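Local atomic coordinates of Sqt1 (Chaetomium thermophilum, PDB entry 4ZOY), a protein that probably serves as a dedicated WD40-propeller chaperone in ribosome biogenesis, capturing a nascent ribosomal protein while it is still being translated. Residues G112-A118 against K131-Q137; S337-I342 against M390-L394; R359-R365 against L409-G415. All coordinates share one frame; numbering follows the deposited sequence.

Interaction 1. Residues G112-A118 against K131-Q137; sequences GRMRVYA and KFLAESQ
Arg115 lays its guanidinium flat on the ring of Phe132, the two planes 1° apart and their centres 4.0 Å from each other, an off-centre cation-pi stack. The bend at chi3 (59°) folds the arginine over the ring and turns the edge of the guanidinium to two oxygens: NE donates to Tyr117 OH and NH1 to Glu135 OE2, the latter bond 2.7 Å long. Phe132 points its edge at the face of Tyr117, planes at 62°. The carboxylate of Glu135 bridges two arginines, since OE1 takes Arg113 NH1 at 3.0 Å through its syn lone pair; Arg113 NE is paired with Asp111. Beneath these groups strands 114-120 and 129-136 form the outer hairpin of a propeller blade. A classic bulge interrupts it where Leu133 and Ala134 both face Val116, whose O accepts from Leu133 N at 2.8 Å and weakly from Ala134 N. A leucine in place of Arg115 would probably leave Glu135 OE2 without its cation, Tyr117 OH without this donor and one face of Phe132 without its flat lid. One acid balancing two arginines, beside an aromatic pair, ties the blade's outermost strand to its neighbour through charge as well as backbone bonds.

Interaction 2. Residues S337-I342 against M390-L394; sequences SPSAPI and MAGWL
An ST motif shapes the turn between strands 331-336 and 342-347, and the serine that makes it also reaches into the next blade of the propeller. Ser337 OG accepts from Ala340 N within its own turn and donates across the contact to Gly392 O, 2.6 Å away, on a lone pair in the carbonyl plane. With OG anti to the backbone N (chi1 171°), the hydroxyl serves both partners, closing its own turn and holding the loop before strand 394-399. Gly392 lies close against the turn, its CA 3.4 Å from Ser339 OG. At its positive phi a side chain would run into Ser337 OG, Ser339 OG and Ala340 N, which accounts for the glycine. Beyond it, Trp393 swings its indole back over the turn. The methyl CB of Ala340 sits 3.6 Å from the centroid of the six-membered ring and 16° off its normal, a CH-pi contact over the face. Ile342 adds CD1 at 3.9 Å from Trp393 CE3, while Phe381 of strand 376-381 packs against Ser337, Pro338 and Ile342. A water lies 2.8 Å from Ser339 OG and 2.6 Å from Ala391 O and probably links the two. Pro341, at the centre of an inverse gamma turn, leads the chain into strand 342-347. Two loops, each linking the first two strands of its blade, thus meet across the seam between successive blades of this WD40 beta-propeller.

Interaction 3. Residues R359-R365 against L409-G415; sequences RSFALRR and LRGGTAG
Thr413 OG1 donates to Leu363 O over 2.7 Å, in the carbonyl plane and on a lone pair, the shortest polar bond between the outer strand 362-367 of one WD40 blade and the loop that leaves strand 404-408 of the next. Its backbone N donates to the next carbonyl, Thr413 N to Arg364 O at 2.9 Å, so backbone and side chain of a single threonine hold two successive carbonyls. Arg364 carries the rest of the contact. Extended from CG to NE, with CG anti to the backbone N (chi1 -166°), it reaches into the curl of residues 409-411 and meets several carbonyl oxygens. The firm bond is from NH2 to Arg410 O, 2.8 Å long and nearly straight at 166°, with the oxygen in the guanidinium plane; NE adds weak bonds to Leu409 O and Gly411 O. NH1 turns instead to a salt bridge with Asp356, which probably offsets part of the positive charge and helps fix the rotation of the group. Asp356 also pairs with Arg359 NH1. Gly412, folded at positive phi, brings its CA to 3.2 Å from Arg364 O, where a side chain would clash with that oxygen. The guanidinium of Arg359 lies with one face over the backbone at Ala414 and Gly415, CZ being 3.5 Å from Gly415 CA. Over one face of the Arg364 guanidinium sits the methyl of Ala414, its CB 3.5 Å from NH1.

Each contact belongs to a ring of four-stranded antiparallel blades. Interaction 1 comes first along the chain and stays inside one blade, pairing its two outer strands, 114-120 and 129-136. Interactions 2 and 3 lie on the opposite side of the chain's centre, their centres about 36 and 44 Å from that of interaction 1, and both join the blade that runs from strand 331-336 to strand 362-367 to the one that follows. Their segments alternate in sequence and their centres are about 12 Å apart. They touch directly: Trp393 of interaction 2 packs on Arg364 and Arg410 of interaction 3. One seam between blades is therefore bridged at two neighbouring points, while interaction 1 stays within a single blade.

Interaction 1. Residues G112-A118 against K131-Q137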
ATOM      1  N   GLY A 112     -10.050  -3.060 -15.535  1.00 22.27           N
ATOM      2  CA  GLY A 112     -11.174  -2.705 -14.687  1.00 20.94           C
ATOM      3  C   GLY A 112     -11.843  -3.899 -14.032  1.00 23.10           C
ATOM      4  O   GLY A 112     -12.783  -3.746 -13.243  1.00 20.41           O
ATOM      5  N   ARG A 113     -11.375  -5.102 -14.352  1.00 20.26           N
ATOM      6  CA  ARG A 113     -11.954  -6.300 -13.767  1.00 21.59           C
ATOM      7  C   ARG A 113     -11.501  -6.502 -12.331  1.00 23.08           C
ATOM      8  O   ARG A 113     -10.310  -6.409 -12.021  1.00 21.06           O
ATOM      9  CB  ARG A 113     -11.591  -7.541 -14.584  1.00 25.12           C
ATOM     10  CG  ARG A 113     -12.100  -7.527 -16.007  1.00 27.38           C
ATOM     11  CD  ARG A 113     -11.664  -8.790 -16.735  1.00 30.15           C
ATOM     12  NE  ARG A 113     -11.501  -8.553 -18.167  1.00 33.84           N
ATOM     13  CZ  ARG A 113     -12.469  -8.716 -19.061  1.00 38.45           C
ATOM     14  NH1 ARG A 113     -13.669  -9.117 -18.668  1.00 41.99           N
ATOM     15  NH2 ARG A 113     -12.242  -8.477 -20.343  1.00 39.98           N
ATOM     16  N   MET A 114     -12.465  -6.776 -11.461  1.00 21.51           N
ATOM     17  CA  MET A 114     -12.192  -7.223 -10.111  1.00 19.60           C
ATOM     18  C   MET A 114     -12.609  -8.686 -10.004  1.00 24.28           C
ATOM     19  O   MET A 114     -13.793  -9.009 -10.083  1.00 25.11           O
ATOM     20  CB  MET A 114     -12.939  -6.366  -9.082  1.00 19.99           C
ATOM     21  CG  MET A 114     -12.645  -6.767  -7.656  1.00 19.58           C
ATOM     22  SD  MET A 114     -13.545  -5.837  -6.381  1.00 22.65           S
ATOM     23  CE  MET A 114     -15.214  -6.481  -6.605  1.00 20.05           C
ATOM     24  N   ARG A 115     -11.634  -9.576  -9.853  1.00 18.56           N
ATOM     25  CA  ARG A 115     -11.933 -11.002  -9.770  1.00 19.30           C
ATOM     26  C   ARG A 115     -11.801 -11.480  -8.343  1.00 18.38           C
ATOM     27  O   ARG A 115     -10.792 -11.230  -7.678  1.00 19.08           O
ATOM     28  CB  ARG A 115     -11.023 -11.805 -10.702  1.00 19.86           C
ATOM     29  CG  ARG A 115     -11.285 -11.470 -12.158  1.00 20.99           C
ATOM     30  CD  ARG A 115     -10.384 -12.229 -13.121  1.00 24.12           C
ATOM     31  NE  ARG A 115     -10.517 -13.677 -13.015  1.00 27.91           N
ATOM     32  CZ  ARG A 115     -11.434 -14.395 -13.656  1.00 27.60           C
ATOM     33  NH1 ARG A 115     -12.323 -13.794 -14.435  1.00 29.67           N
ATOM     34  NH2 ARG A 115     -11.465 -15.714 -13.509  1.00 26.14           N
ATOM     35  N   VAL A 116     -12.842 -12.164  -7.875  1.00 18.31           N
ATOM     36  CA  VAL A 116     -12.929 -12.611  -6.495  1.00 19.72           C
ATOM     37  C   VAL A 116     -12.789 -14.128  -6.373  1.00 22.23           C
ATOM     38  O   VAL A 116     -13.547 -14.889  -6.989  1.00 23.56           O
ATOM     39  CB  VAL A 116     -14.270 -12.178  -5.860  1.00 20.78           C
ATOM     40  CG1 VAL A 116     -14.391 -12.713  -4.445  1.00 23.26           C
ATOM     41  CG2 VAL A 116     -14.417 -10.655  -5.901  1.00 20.09           C
ATOM     42  N   TYR A 117     -11.818 -14.555  -5.574  1.00 21.64           N
ATOM     43  CA  TYR A 117     -11.541 -15.966  -5.336  1.00 20.97           C
ATOM     44  C   TYR A 117     -11.731 -16.314  -3.874  1.00 23.97           C
ATOM     45  O   TYR A 117     -11.216 -15.618  -2.994  1.00 21.34           O
ATOM     46  CB  TYR A 117     -10.105 -16.322  -5.750  1.00 21.34           C
ATOM     47  CG  TYR A 117      -9.788 -16.096  -7.215  1.00 22.37           C
ATOM     48  CD1 TYR A 117      -9.433 -14.838  -7.689  1.00 23.11           C
ATOM     49  CD2 TYR A 117      -9.826 -17.147  -8.120  1.00 25.27           C
ATOM     50  CE1 TYR A 117      -9.142 -14.626  -9.020  1.00 22.73           C
ATOM     51  CE2 TYR A 117      -9.541 -16.945  -9.455  1.00 24.43           C
ATOM     52  CZ  TYR A 117      -9.200 -15.689  -9.903  1.00 26.88           C
ATOM     53  OH  TYR A 117      -8.917 -15.494 -11.233  1.00 25.16           O
ATOM     54  N   ALA A 118     -12.458 -17.393  -3.604  1.00 24.64           N
ATOM     55  CA  ALA A 118     -12.550 -17.904  -2.248  1.00 24.97           C
ATOM     56  C   ALA A 118     -11.267 -18.650  -1.902  1.00 29.03           C
ATOM     57  O   ALA A 118     -10.725 -19.381  -2.731  1.00 32.61           O
ATOM     58  CB  ALA A 118     -13.765 -18.813  -2.095  1.00 28.14           C
ATOM     59  N   LYS A 131     -10.779 -20.787  -5.296  1.00 29.40           N
ATOM     60  CA  LYS A 131     -11.912 -20.990  -6.189  1.00 33.25           C
ATOM     61  C   LYS A 131     -12.511 -19.678  -6.673  1.00 28.68           C
ATOM     62  O   LYS A 131     -12.981 -18.871  -5.874  1.00 28.67           O
ATOM     63  CB  LYS A 131     -12.991 -21.821  -5.493  1.00 37.12           C
ATOM     64  CG  LYS A 131     -14.224 -22.054  -6.348  1.00 40.39           C
ATOM     65  CD  LYS A 131     -15.237 -22.930  -5.631  1.00 45.86           C
ATOM     66  CE  LYS A 131     -16.533 -23.022  -6.421  1.00 46.69           C
ATOM     67  NZ  LYS A 131     -16.275 -23.320  -7.857  1.00 49.20           N
ATOM     68  N   PHE A 132     -12.504 -19.474  -7.985  1.00 25.45           N
ATOM     69  CA  PHE A 132     -13.111 -18.290  -8.577  1.00 27.35           C
ATOM     70  C   PHE A 132     -14.598 -18.224  -8.242  1.00 33.29           C
ATOM     71  O   PHE A 132     -15.308 -19.223  -8.353  1.00 35.92           O
ATOM     72  CB  PHE A 132     -12.901 -18.279 -10.092  1.00 29.29           C
ATOM     73  CG  PHE A 132     -13.612 -17.158 -10.790  1.00 31.56           C
ATOM     74  CD1 PHE A 132     -13.195 -15.846 -10.630  1.00 26.85           C
ATOM     75  CD2 PHE A 132     -14.709 -17.412 -11.598  1.00 33.61           C
ATOM     76  CE1 PHE A 132     -13.849 -14.813 -11.270  1.00 26.63           C
ATOM     77  CE2 PHE A 132     -15.369 -16.382 -12.237  1.00 35.07           C
ATOM     78  CZ  PHE A 132     -14.939 -15.078 -12.073  1.00 34.29           C
ATOM     79  N   LEU A 133     -15.064 -17.050  -7.824  1.00 28.69           N
ATOM     80  CA  LEU A 133     -16.460 -16.887  -7.429  1.00 27.84           C
ATOM     81  C   LEU A 133     -17.210 -15.899  -8.308  1.00 34.65           C
ATOM     82  O   LEU A 133     -18.342 -16.157  -8.714  1.00 36.10           O
ATOM     83  CB  LEU A 133     -16.555 -16.429  -5.977  1.00 30.70           C
ATOM     84  CG  LEU A 133     -16.066 -17.381  -4.892  1.00 34.26           C
ATOM     85  CD1 LEU A 133     -16.490 -16.837  -3.534  1.00 33.81           C
ATOM     86  CD2 LEU A 133     -16.599 -18.792  -5.109  1.00 39.40           C
ATOM     87  N   ALA A 134     -16.584 -14.761  -8.589  1.00 29.35           N
ATOM     88  CA  ALA A 134     -17.274 -13.675  -9.270  1.00 28.09           C
ATOM     89  C   ALA A 134     -16.322 -12.637  -9.841  1.00 25.67           C
ATOM     90  O   ALA A 134     -15.204 -12.455  -9.353  1.00 26.86           O
ATOM     91  CB  ALA A 134     -18.257 -13.000  -8.317  1.00 32.64           C
ATOM     92  N   GLU A 135     -16.794 -11.953 -10.874  1.00 26.67           N
ATOM     93  CA  GLU A 135     -16.079 -10.836 -11.459  1.00 29.18           C
ATOM     94  C   GLU A 135     -16.990  -9.615 -11.513  1.00 35.52           C
ATOM     95  O   GLU A 135     -18.172  -9.719 -11.855  1.00 30.74           O
ATOM     96  CB  GLU A 135     -15.565 -11.196 -12.853  1.00 29.73           C
ATOM     97  CG  GLU A 135     -14.954 -10.034 -13.620  1.00 32.25           C
ATOM     98  CD  GLU A 135     -14.299 -10.468 -14.918  1.00 33.31           C
ATOM     99  OE1 GLU A 135     -14.608  -9.865 -15.969  1.00 36.36           O
ATOM    100  OE2 GLU A 135     -13.469 -11.401 -14.886  1.00 33.45           O
ATOM    101  N   SER A 136     -16.433  -8.469 -11.139  1.00 28.51           N
ATOM    102  CA  SER A 136     -17.120  -7.183 -11.196  1.00 25.40           C
ATOM    103  C   SER A 136     -16.307  -6.227 -12.079  1.00 28.60           C
ATOM    104  O   SER A 136     -15.075  -6.214 -12.010  1.00 27.64           O
ATOM    105  CB  SER A 136     -17.300  -6.615  -9.783  1.00 24.51           C
ATOM    106  OG  SER A 136     -17.640  -5.240  -9.798  1.00 28.23           O
ATOM    107  N   GLN A 137     -16.977  -5.447 -12.922  1.00 25.95           N
ATOM    108  CA  GLN A 137     -16.267  -4.511 -13.791  1.00 23.45           C
ATOM    109  C   GLN A 137     -17.015  -3.183 -13.905  1.00 26.98           C
ATOM    110  O   GLN A 137     -17.549  -2.841 -14.960  1.00 31.39           O
ATOM    111  CB  GLN A 137     -16.050  -5.123 -15.179  1.00 29.75           C
ATOM    112  CG  GLN A 137     -15.063  -4.357 -16.056  1.00 26.67           C
ATOM    113  CD  GLN A 137     -14.859  -5.008 -17.414  1.00 41.91           C
ATOM    114  OE1 GLN A 137     -15.549  -5.966 -17.767  1.00 43.06           O
ATOM    115  NE2 GLN A 137     -13.897  -4.499 -18.175  1.00 38.10           N
TER

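Interaction 2. Residues S337-I342 against M390-L394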
ATOM      1  N   SER A 337       4.207   5.603  11.693  1.00 13.13           N
ATOM      2  CA  SER A 337       4.634   4.515  12.553  1.00 14.66           C
ATOM      3  C   SER A 337       3.466   4.052  13.406  1.00 16.64           C
ATOM      4  O   SER A 337       2.713   4.879  13.921  1.00 16.71           O
ATOM      5  CB  SER A 337       5.791   4.951  13.442  1.00 16.98           C
ATOM      6  OG  SER A 337       6.074   3.961  14.422  1.00 16.69           O
ATOM      7  N   PRO A 338       3.325   2.735  13.581  1.00 16.60           N
ATOM      8  CA  PRO A 338       2.226   2.223  14.400  1.00 18.03           C
ATOM      9  C   PRO A 338       2.390   2.558  15.880  1.00 21.25           C
ATOM     10  O   PRO A 338       1.380   2.550  16.585  1.00 21.73           O
ATOM     11  CB  PRO A 338       2.295   0.706  14.171  1.00 19.72           C
ATOM     12  CG  PRO A 338       3.717   0.441  13.813  1.00 22.85           C
ATOM     13  CD  PRO A 338       4.150   1.653  13.017  1.00 17.96           C
ATOM     14  N   SER A 339       3.603   2.849  16.346  1.00 18.18           N
ATOM     15  CA  SER A 339       3.780   3.101  17.780  1.00 22.51           C
ATOM     16  C   SER A 339       4.824   4.151  18.166  1.00 23.76           C
ATOM     17  O   SER A 339       4.993   4.440  19.348  1.00 35.17           O
ATOM     18  CB  SER A 339       4.122   1.792  18.486  1.00 27.26           C
ATOM     19  OG  SER A 339       5.328   1.261  17.983  1.00 25.17           O
ATOM     20  N   ALA A 340       5.526   4.723  17.198  1.00 16.92           N
ATOM     21  CA  ALA A 340       6.409   5.848  17.477  1.00 16.52           C
ATOM     22  C   ALA A 340       5.777   7.086  16.854  1.00 15.79           C
ATOM     23  O   ALA A 340       5.028   6.974  15.887  1.00 17.40           O
ATOM     24  CB  ALA A 340       7.806   5.603  16.917  1.00 19.10           C
ATOM     25  N   PRO A 341       6.058   8.272  17.417  1.00 17.48           N
ATOM     26  CA  PRO A 341       5.382   9.480  16.933  1.00 16.16           C
ATOM     27  C   PRO A 341       6.079  10.061  15.714  1.00 15.43           C
ATOM     28  O   PRO A 341       6.613  11.173  15.753  1.00 16.99           O
ATOM     29  CB  PRO A 341       5.466  10.421  18.131  1.00 17.75           C
ATOM     30  CG  PRO A 341       6.735  10.032  18.806  1.00 19.52           C
ATOM     31  CD  PRO A 341       6.838   8.529  18.641  1.00 19.17           C
ATOM     32  N   ILE A 342       6.101   9.281  14.641  1.00 14.22           N
ATOM     33  CA  ILE A 342       6.768   9.724  13.423  1.00 14.39           C
ATOM     34  C   ILE A 342       5.980   9.369  12.173  1.00 14.44           C
ATOM     35  O   ILE A 342       5.186   8.418  12.152  1.00 14.14           O
ATOM     36  CB  ILE A 342       8.203   9.136  13.283  1.00 15.29           C
ATOM     37  CG1 ILE A 342       8.168   7.602  13.279  1.00 17.21           C
ATOM     38  CG2 ILE A 342       9.136   9.664  14.394  1.00 16.41           C
ATOM     39  CD1 ILE A 342       9.544   6.967  13.092  1.00 17.24           C
ATOM     40  N   MET A 390      12.487  -2.083  19.460  1.00 25.96           N
ATOM     41  CA  MET A 390      12.583  -1.297  18.236  1.00 26.38           C
ATOM     42  C   MET A 390      11.232  -1.101  17.562  1.00 20.29           C
ATOM     43  O   MET A 390      11.146  -0.606  16.433  1.00 22.68           O
ATOM     44  CB  MET A 390      13.558  -1.964  17.274  1.00 29.84           C
ATOM     45  CG  MET A 390      14.978  -1.871  17.765  1.00 27.14           C
ATOM     46  SD  MET A 390      15.492  -0.140  17.735  1.00 28.94           S
ATOM     47  CE  MET A 390      15.711   0.033  15.975  1.00 20.73           C
ATOM     48  N   ALA A 391      10.177  -1.505  18.264  1.00 21.64           N
ATOM     49  CA  ALA A 391       8.817  -1.329  17.786  1.00 21.69           C
ATOM     50  C   ALA A 391       8.558   0.115  17.376  1.00 23.18           C
ATOM     51  O   ALA A 391       8.802   1.049  18.142  1.00 27.89           O
ATOM     52  CB  ALA A 391       7.826  -1.752  18.861  1.00 26.23           C
ATOM     53  N   GLY A 392       8.072   0.275  16.153  1.00 18.34           N
ATOM     54  CA  GLY A 392       7.729   1.584  15.617  1.00 18.02           C
ATOM     55  C   GLY A 392       8.873   2.343  14.964  1.00 16.38           C
ATOM     56  O   GLY A 392       8.642   3.372  14.343  1.00 17.87           O
ATOM     57  N   TRP A 393      10.095   1.843  15.077  1.00 16.51           N
ATOM     58  CA  TRP A 393      11.267   2.615  14.627  1.00 13.60           C
ATOM     59  C   TRP A 393      11.953   2.052  13.390  1.00 15.22           C
ATOM     60  O   TRP A 393      12.885   2.663  12.876  1.00 16.71           O
ATOM     61  CB  TRP A 393      12.294   2.722  15.766  1.00 15.25           C
ATOM     62  CG  TRP A 393      11.774   3.509  16.900  1.00 18.77           C
ATOM     63  CD1 TRP A 393      11.331   3.021  18.092  1.00 19.37           C
ATOM     64  CD2 TRP A 393      11.615   4.931  16.958  1.00 16.51           C
ATOM     65  NE1 TRP A 393      10.916   4.055  18.901  1.00 23.02           N
ATOM     66  CE2 TRP A 393      11.079   5.237  18.228  1.00 23.83           C
ATOM     67  CE3 TRP A 393      11.880   5.976  16.070  1.00 20.67           C
ATOM     68  CZ2 TRP A 393      10.797   6.545  18.627  1.00 24.19           C
ATOM     69  CZ3 TRP A 393      11.600   7.271  16.465  1.00 21.96           C
ATOM     70  CH2 TRP A 393      11.062   7.544  17.736  1.00 20.25           C
ATOM     71  N   LEU A 394      11.488   0.900  12.923  1.00 13.93           N
ATOM     72  CA  LEU A 394      12.113   0.219  11.795  1.00 14.16           C
ATOM     73  C   LEU A 394      11.255   0.352  10.537  1.00 13.89           C
ATOM     74  O   LEU A 394      10.084  -0.040  10.517  1.00 14.70           O
ATOM     75  CB  LEU A 394      12.350  -1.252  12.138  1.00 16.62           C
ATOM     76  CG  LEU A 394      13.528  -1.504  13.091  1.00 20.28           C
ATOM     77  CD1 LEU A 394      13.516  -2.942  13.577  1.00 23.50           C
ATOM     78  CD2 LEU A 394      14.854  -1.167  12.418  1.00 22.81           C
TER
HETATM   79  O   HOH W   1       7.225   2.537  19.535  1.00 34.35           O

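Interaction 3. Residues R359-R365 against L409-G415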
ATOM      1  N   ARG A 359       5.416  16.987  17.369  1.00 15.70           N
ATOM      2  CA  ARG A 359       6.152  18.253  17.411  1.00 16.85           C
ATOM      3  C   ARG A 359       5.890  19.107  16.173  1.00 18.90           C
ATOM      4  O   ARG A 359       6.818  19.630  15.554  1.00 21.85           O
ATOM      5  CB  ARG A 359       7.647  17.985  17.566  1.00 14.81           C
ATOM      6  CG  ARG A 359       8.001  17.191  18.811  1.00 17.42           C
ATOM      7  CD  ARG A 359       9.483  16.850  18.850  1.00 27.32           C
ATOM      8  NE  ARG A 359      10.269  18.036  18.564  1.00 40.02           N
ATOM      9  CZ  ARG A 359      11.104  18.189  17.539  1.00 25.98           C
ATOM     10  NH1 ARG A 359      11.354  17.211  16.669  1.00 25.31           N
ATOM     11  NH2 ARG A 359      11.726  19.343  17.406  1.00 29.60           N
ATOM     12  N   SER A 360       4.614  19.251  15.830  1.00 18.70           N
ATOM     13  CA  SER A 360       4.194  20.028  14.663  1.00 16.16           C
ATOM     14  C   SER A 360       4.870  19.534  13.391  1.00 16.70           C
ATOM     15  O   SER A 360       5.133  20.311  12.472  1.00 17.52           O
ATOM     16  CB  SER A 360       4.472  21.523  14.876  1.00 16.11           C
ATOM     17  OG  SER A 360       3.798  22.299  13.896  1.00 17.87           O
ATOM     18  N   PHE A 361       5.124  18.229  13.344  1.00 14.97           N
ATOM     19  CA  PHE A 361       5.722  17.605  12.170  1.00 14.33           C
ATOM     20  C   PHE A 361       7.065  18.251  11.827  1.00 15.24           C
ATOM     21  O   PHE A 361       7.443  18.383  10.648  1.00 15.12           O
ATOM     22  CB  PHE A 361       4.736  17.631  11.004  1.00 14.68           C
ATOM     23  CG  PHE A 361       3.567  16.708  11.218  1.00 15.64           C
ATOM     24  CD1 PHE A 361       2.504  17.094  12.015  1.00 17.39           C
ATOM     25  CD2 PHE A 361       3.561  15.436  10.659  1.00 15.15           C
ATOM     26  CE1 PHE A 361       1.438  16.226  12.252  1.00 16.05           C
ATOM     27  CE2 PHE A 361       2.508  14.567  10.886  1.00 16.89           C
ATOM     28  CZ  PHE A 361       1.446  14.961  11.686  1.00 16.48           C
ATOM     29  N   ALA A 362       7.803  18.612  12.876  1.00 13.71           N
ATOM     30  CA  ALA A 362       9.191  19.037  12.710  1.00 14.04           C
ATOM     31  C   ALA A 362       9.983  17.949  12.007  1.00 15.14           C
ATOM     32  O   ALA A 362       9.699  16.757  12.152  1.00 16.58           O
ATOM     33  CB  ALA A 362       9.830  19.355  14.052  1.00 16.81           C
ATOM     34  N   LEU A 363      10.986  18.356  11.247  1.00 15.70           N
ATOM     35  CA  LEU A 363      11.819  17.398  10.538  1.00 15.14           C
ATOM     36  C   LEU A 363      12.760  16.679  11.486  1.00 16.16           C
ATOM     37  O   LEU A 363      13.532  17.309  12.222  1.00 20.07           O
ATOM     38  CB  LEU A 363      12.615  18.100   9.443  1.00 15.41           C
ATOM     39  CG  LEU A 363      13.548  17.240   8.591  1.00 15.62           C
ATOM     40  CD1 LEU A 363      12.736  16.213   7.821  1.00 16.04           C
ATOM     41  CD2 LEU A 363      14.274  18.159   7.627  1.00 17.51           C
ATOM     42  N   ARG A 364      12.668  15.353  11.501  1.00 15.33           N
ATOM     43  CA  ARG A 364      13.556  14.531  12.308  1.00 16.65           C
ATOM     44  C   ARG A 364      14.801  14.157  11.513  1.00 16.45           C
ATOM     45  O   ARG A 364      15.913  14.212  12.014  1.00 18.16           O
ATOM     46  CB  ARG A 364      12.831  13.267  12.777  1.00 17.00           C
ATOM     47  CG  ARG A 364      13.545  12.532  13.891  1.00 21.17           C
ATOM     48  CD  ARG A 364      12.857  11.203  14.198  1.00 20.41           C
ATOM     49  NE  ARG A 364      13.490  10.524  15.324  1.00 22.27           N
ATOM     50  CZ  ARG A 364      13.035  10.569  16.570  1.00 23.24           C
ATOM     51  NH1 ARG A 364      11.930  11.247  16.856  1.00 23.03           N
ATOM     52  NH2 ARG A 364      13.679   9.928  17.534  1.00 23.93           N
ATOM     53  N   ARG A 365      14.596  13.769  10.268  1.00 15.99           N
ATOM     54  CA  ARG A 365      15.701  13.353   9.424  1.00 17.04           C
ATOM     55  C   ARG A 365      15.306  13.403   7.964  1.00 14.34           C
ATOM     56  O   ARG A 365      14.203  13.003   7.586  1.00 15.38           O
ATOM     57  CB  ARG A 365      16.160  11.938   9.791  1.00 18.45           C
ATOM     58  CG  ARG A 365      17.491  11.544   9.158  1.00 26.30           C
ATOM     59  CD  ARG A 365      18.144  10.404   9.922  1.00 28.98           C
ATOM     60  NE  ARG A 365      19.562  10.278   9.597  1.00 43.09           N
ATOM     61  CZ  ARG A 365      20.420   9.533  10.287  1.00 45.96           C
ATOM     62  NH1 ARG A 365      20.001   8.845  11.343  1.00 38.16           N
ATOM     63  NH2 ARG A 365      21.696   9.478   9.920  1.00 45.77           N
ATOM     64  N   LEU A 409      15.008   4.512  12.472  1.00 14.59           N
ATOM     65  CA  LEU A 409      14.625   5.922  12.429  1.00 14.79           C
ATOM     66  C   LEU A 409      14.731   6.623  13.782  1.00 17.19           C
ATOM     67  O   LEU A 409      14.200   7.717  13.947  1.00 18.45           O
ATOM     68  CB  LEU A 409      13.196   6.070  11.892  1.00 14.98           C
ATOM     69  CG  LEU A 409      12.956   5.529  10.474  1.00 17.47           C
ATOM     70  CD1 LEU A 409      11.544   5.876  10.030  1.00 18.46           C
ATOM     71  CD2 LEU A 409      13.982   6.054   9.474  1.00 19.20           C
ATOM     72  N   ARG A 410      15.405   6.007  14.746  1.00 16.45           N
ATOM     73  CA  ARG A 410      15.541   6.658  16.053  1.00 16.87           C
ATOM     74  C   ARG A 410      16.401   7.918  15.996  1.00 20.56           C
ATOM     75  O   ARG A 410      16.184   8.846  16.773  1.00 22.99           O
ATOM     76  CB  ARG A 410      16.126   5.689  17.083  1.00 19.34           C
ATOM     77  CG  ARG A 410      15.185   4.569  17.459  1.00 16.70           C
ATOM     78  CD  ARG A 410      15.887   3.564  18.356  1.00 18.62           C
ATOM     79  NE  ARG A 410      17.024   2.943  17.680  1.00 19.14           N
ATOM     80  CZ  ARG A 410      17.951   2.203  18.284  1.00 22.55           C
ATOM     81  NH1 ARG A 410      17.896   1.995  19.594  1.00 21.75           N
ATOM     82  NH2 ARG A 410      18.942   1.674  17.579  1.00 22.75           N
ATOM     83  N   GLY A 411      17.380   7.940  15.099  1.00 22.11           N
ATOM     84  CA  GLY A 411      18.283   9.077  14.975  1.00 25.55           C
ATOM     85  C   GLY A 411      17.642  10.347  14.445  1.00 29.55           C
ATOM     86  O   GLY A 411      16.502  10.337  13.978  1.00 28.63           O
ATOM     87  N   GLY A 412      18.378  11.453  14.520  1.00 26.55           N
ATOM     88  CA  GLY A 412      17.898  12.718  13.992  1.00 25.61           C
ATOM     89  C   GLY A 412      17.530  13.726  15.065  1.00 35.31           C
ATOM     90  O   GLY A 412      17.754  13.498  16.254  1.00 42.57           O
ATOM     91  N   THR A 413      16.957  14.847  14.634  1.00 27.17           N
ATOM     92  CA  THR A 413      16.563  15.919  15.546  1.00 27.73           C
ATOM     93  C   THR A 413      15.186  15.636  16.132  1.00 27.89           C
ATOM     94  O   THR A 413      14.167  15.821  15.461  1.00 29.88           O
ATOM     95  CB  THR A 413      16.566  17.287  14.836  1.00 27.07           C
ATOM     96  OG1 THR A 413      15.866  17.186  13.589  1.00 28.68           O
ATOM     97  CG2 THR A 413      17.988  17.740  14.561  1.00 30.06           C
ATOM     98  N   ALA A 414      15.156  15.207  17.392  1.00 28.43           N
ATOM     99  CA  ALA A 414      13.921  14.730  18.010  1.00 32.71           C
ATOM    100  C   ALA A 414      13.412  15.673  19.098  1.00 33.81           C
ATOM    101  O   ALA A 414      12.559  15.298  19.904  1.00 29.46           O
ATOM    102  CB  ALA A 414      14.127  13.331  18.583  1.00 31.26           C
ATOM    103  N   GLY A 415      13.935  16.895  19.112  1.00 33.77           N
ATOM    104  CA  GLY A 415      13.490  17.899  20.063  1.00 34.28           C
ATOM    105  C   GLY A 415      14.015  17.669  21.467  1.00 38.05           C
ATOM    106  O   GLY A 415      15.201  17.388  21.650  1.00 45.54           O
TER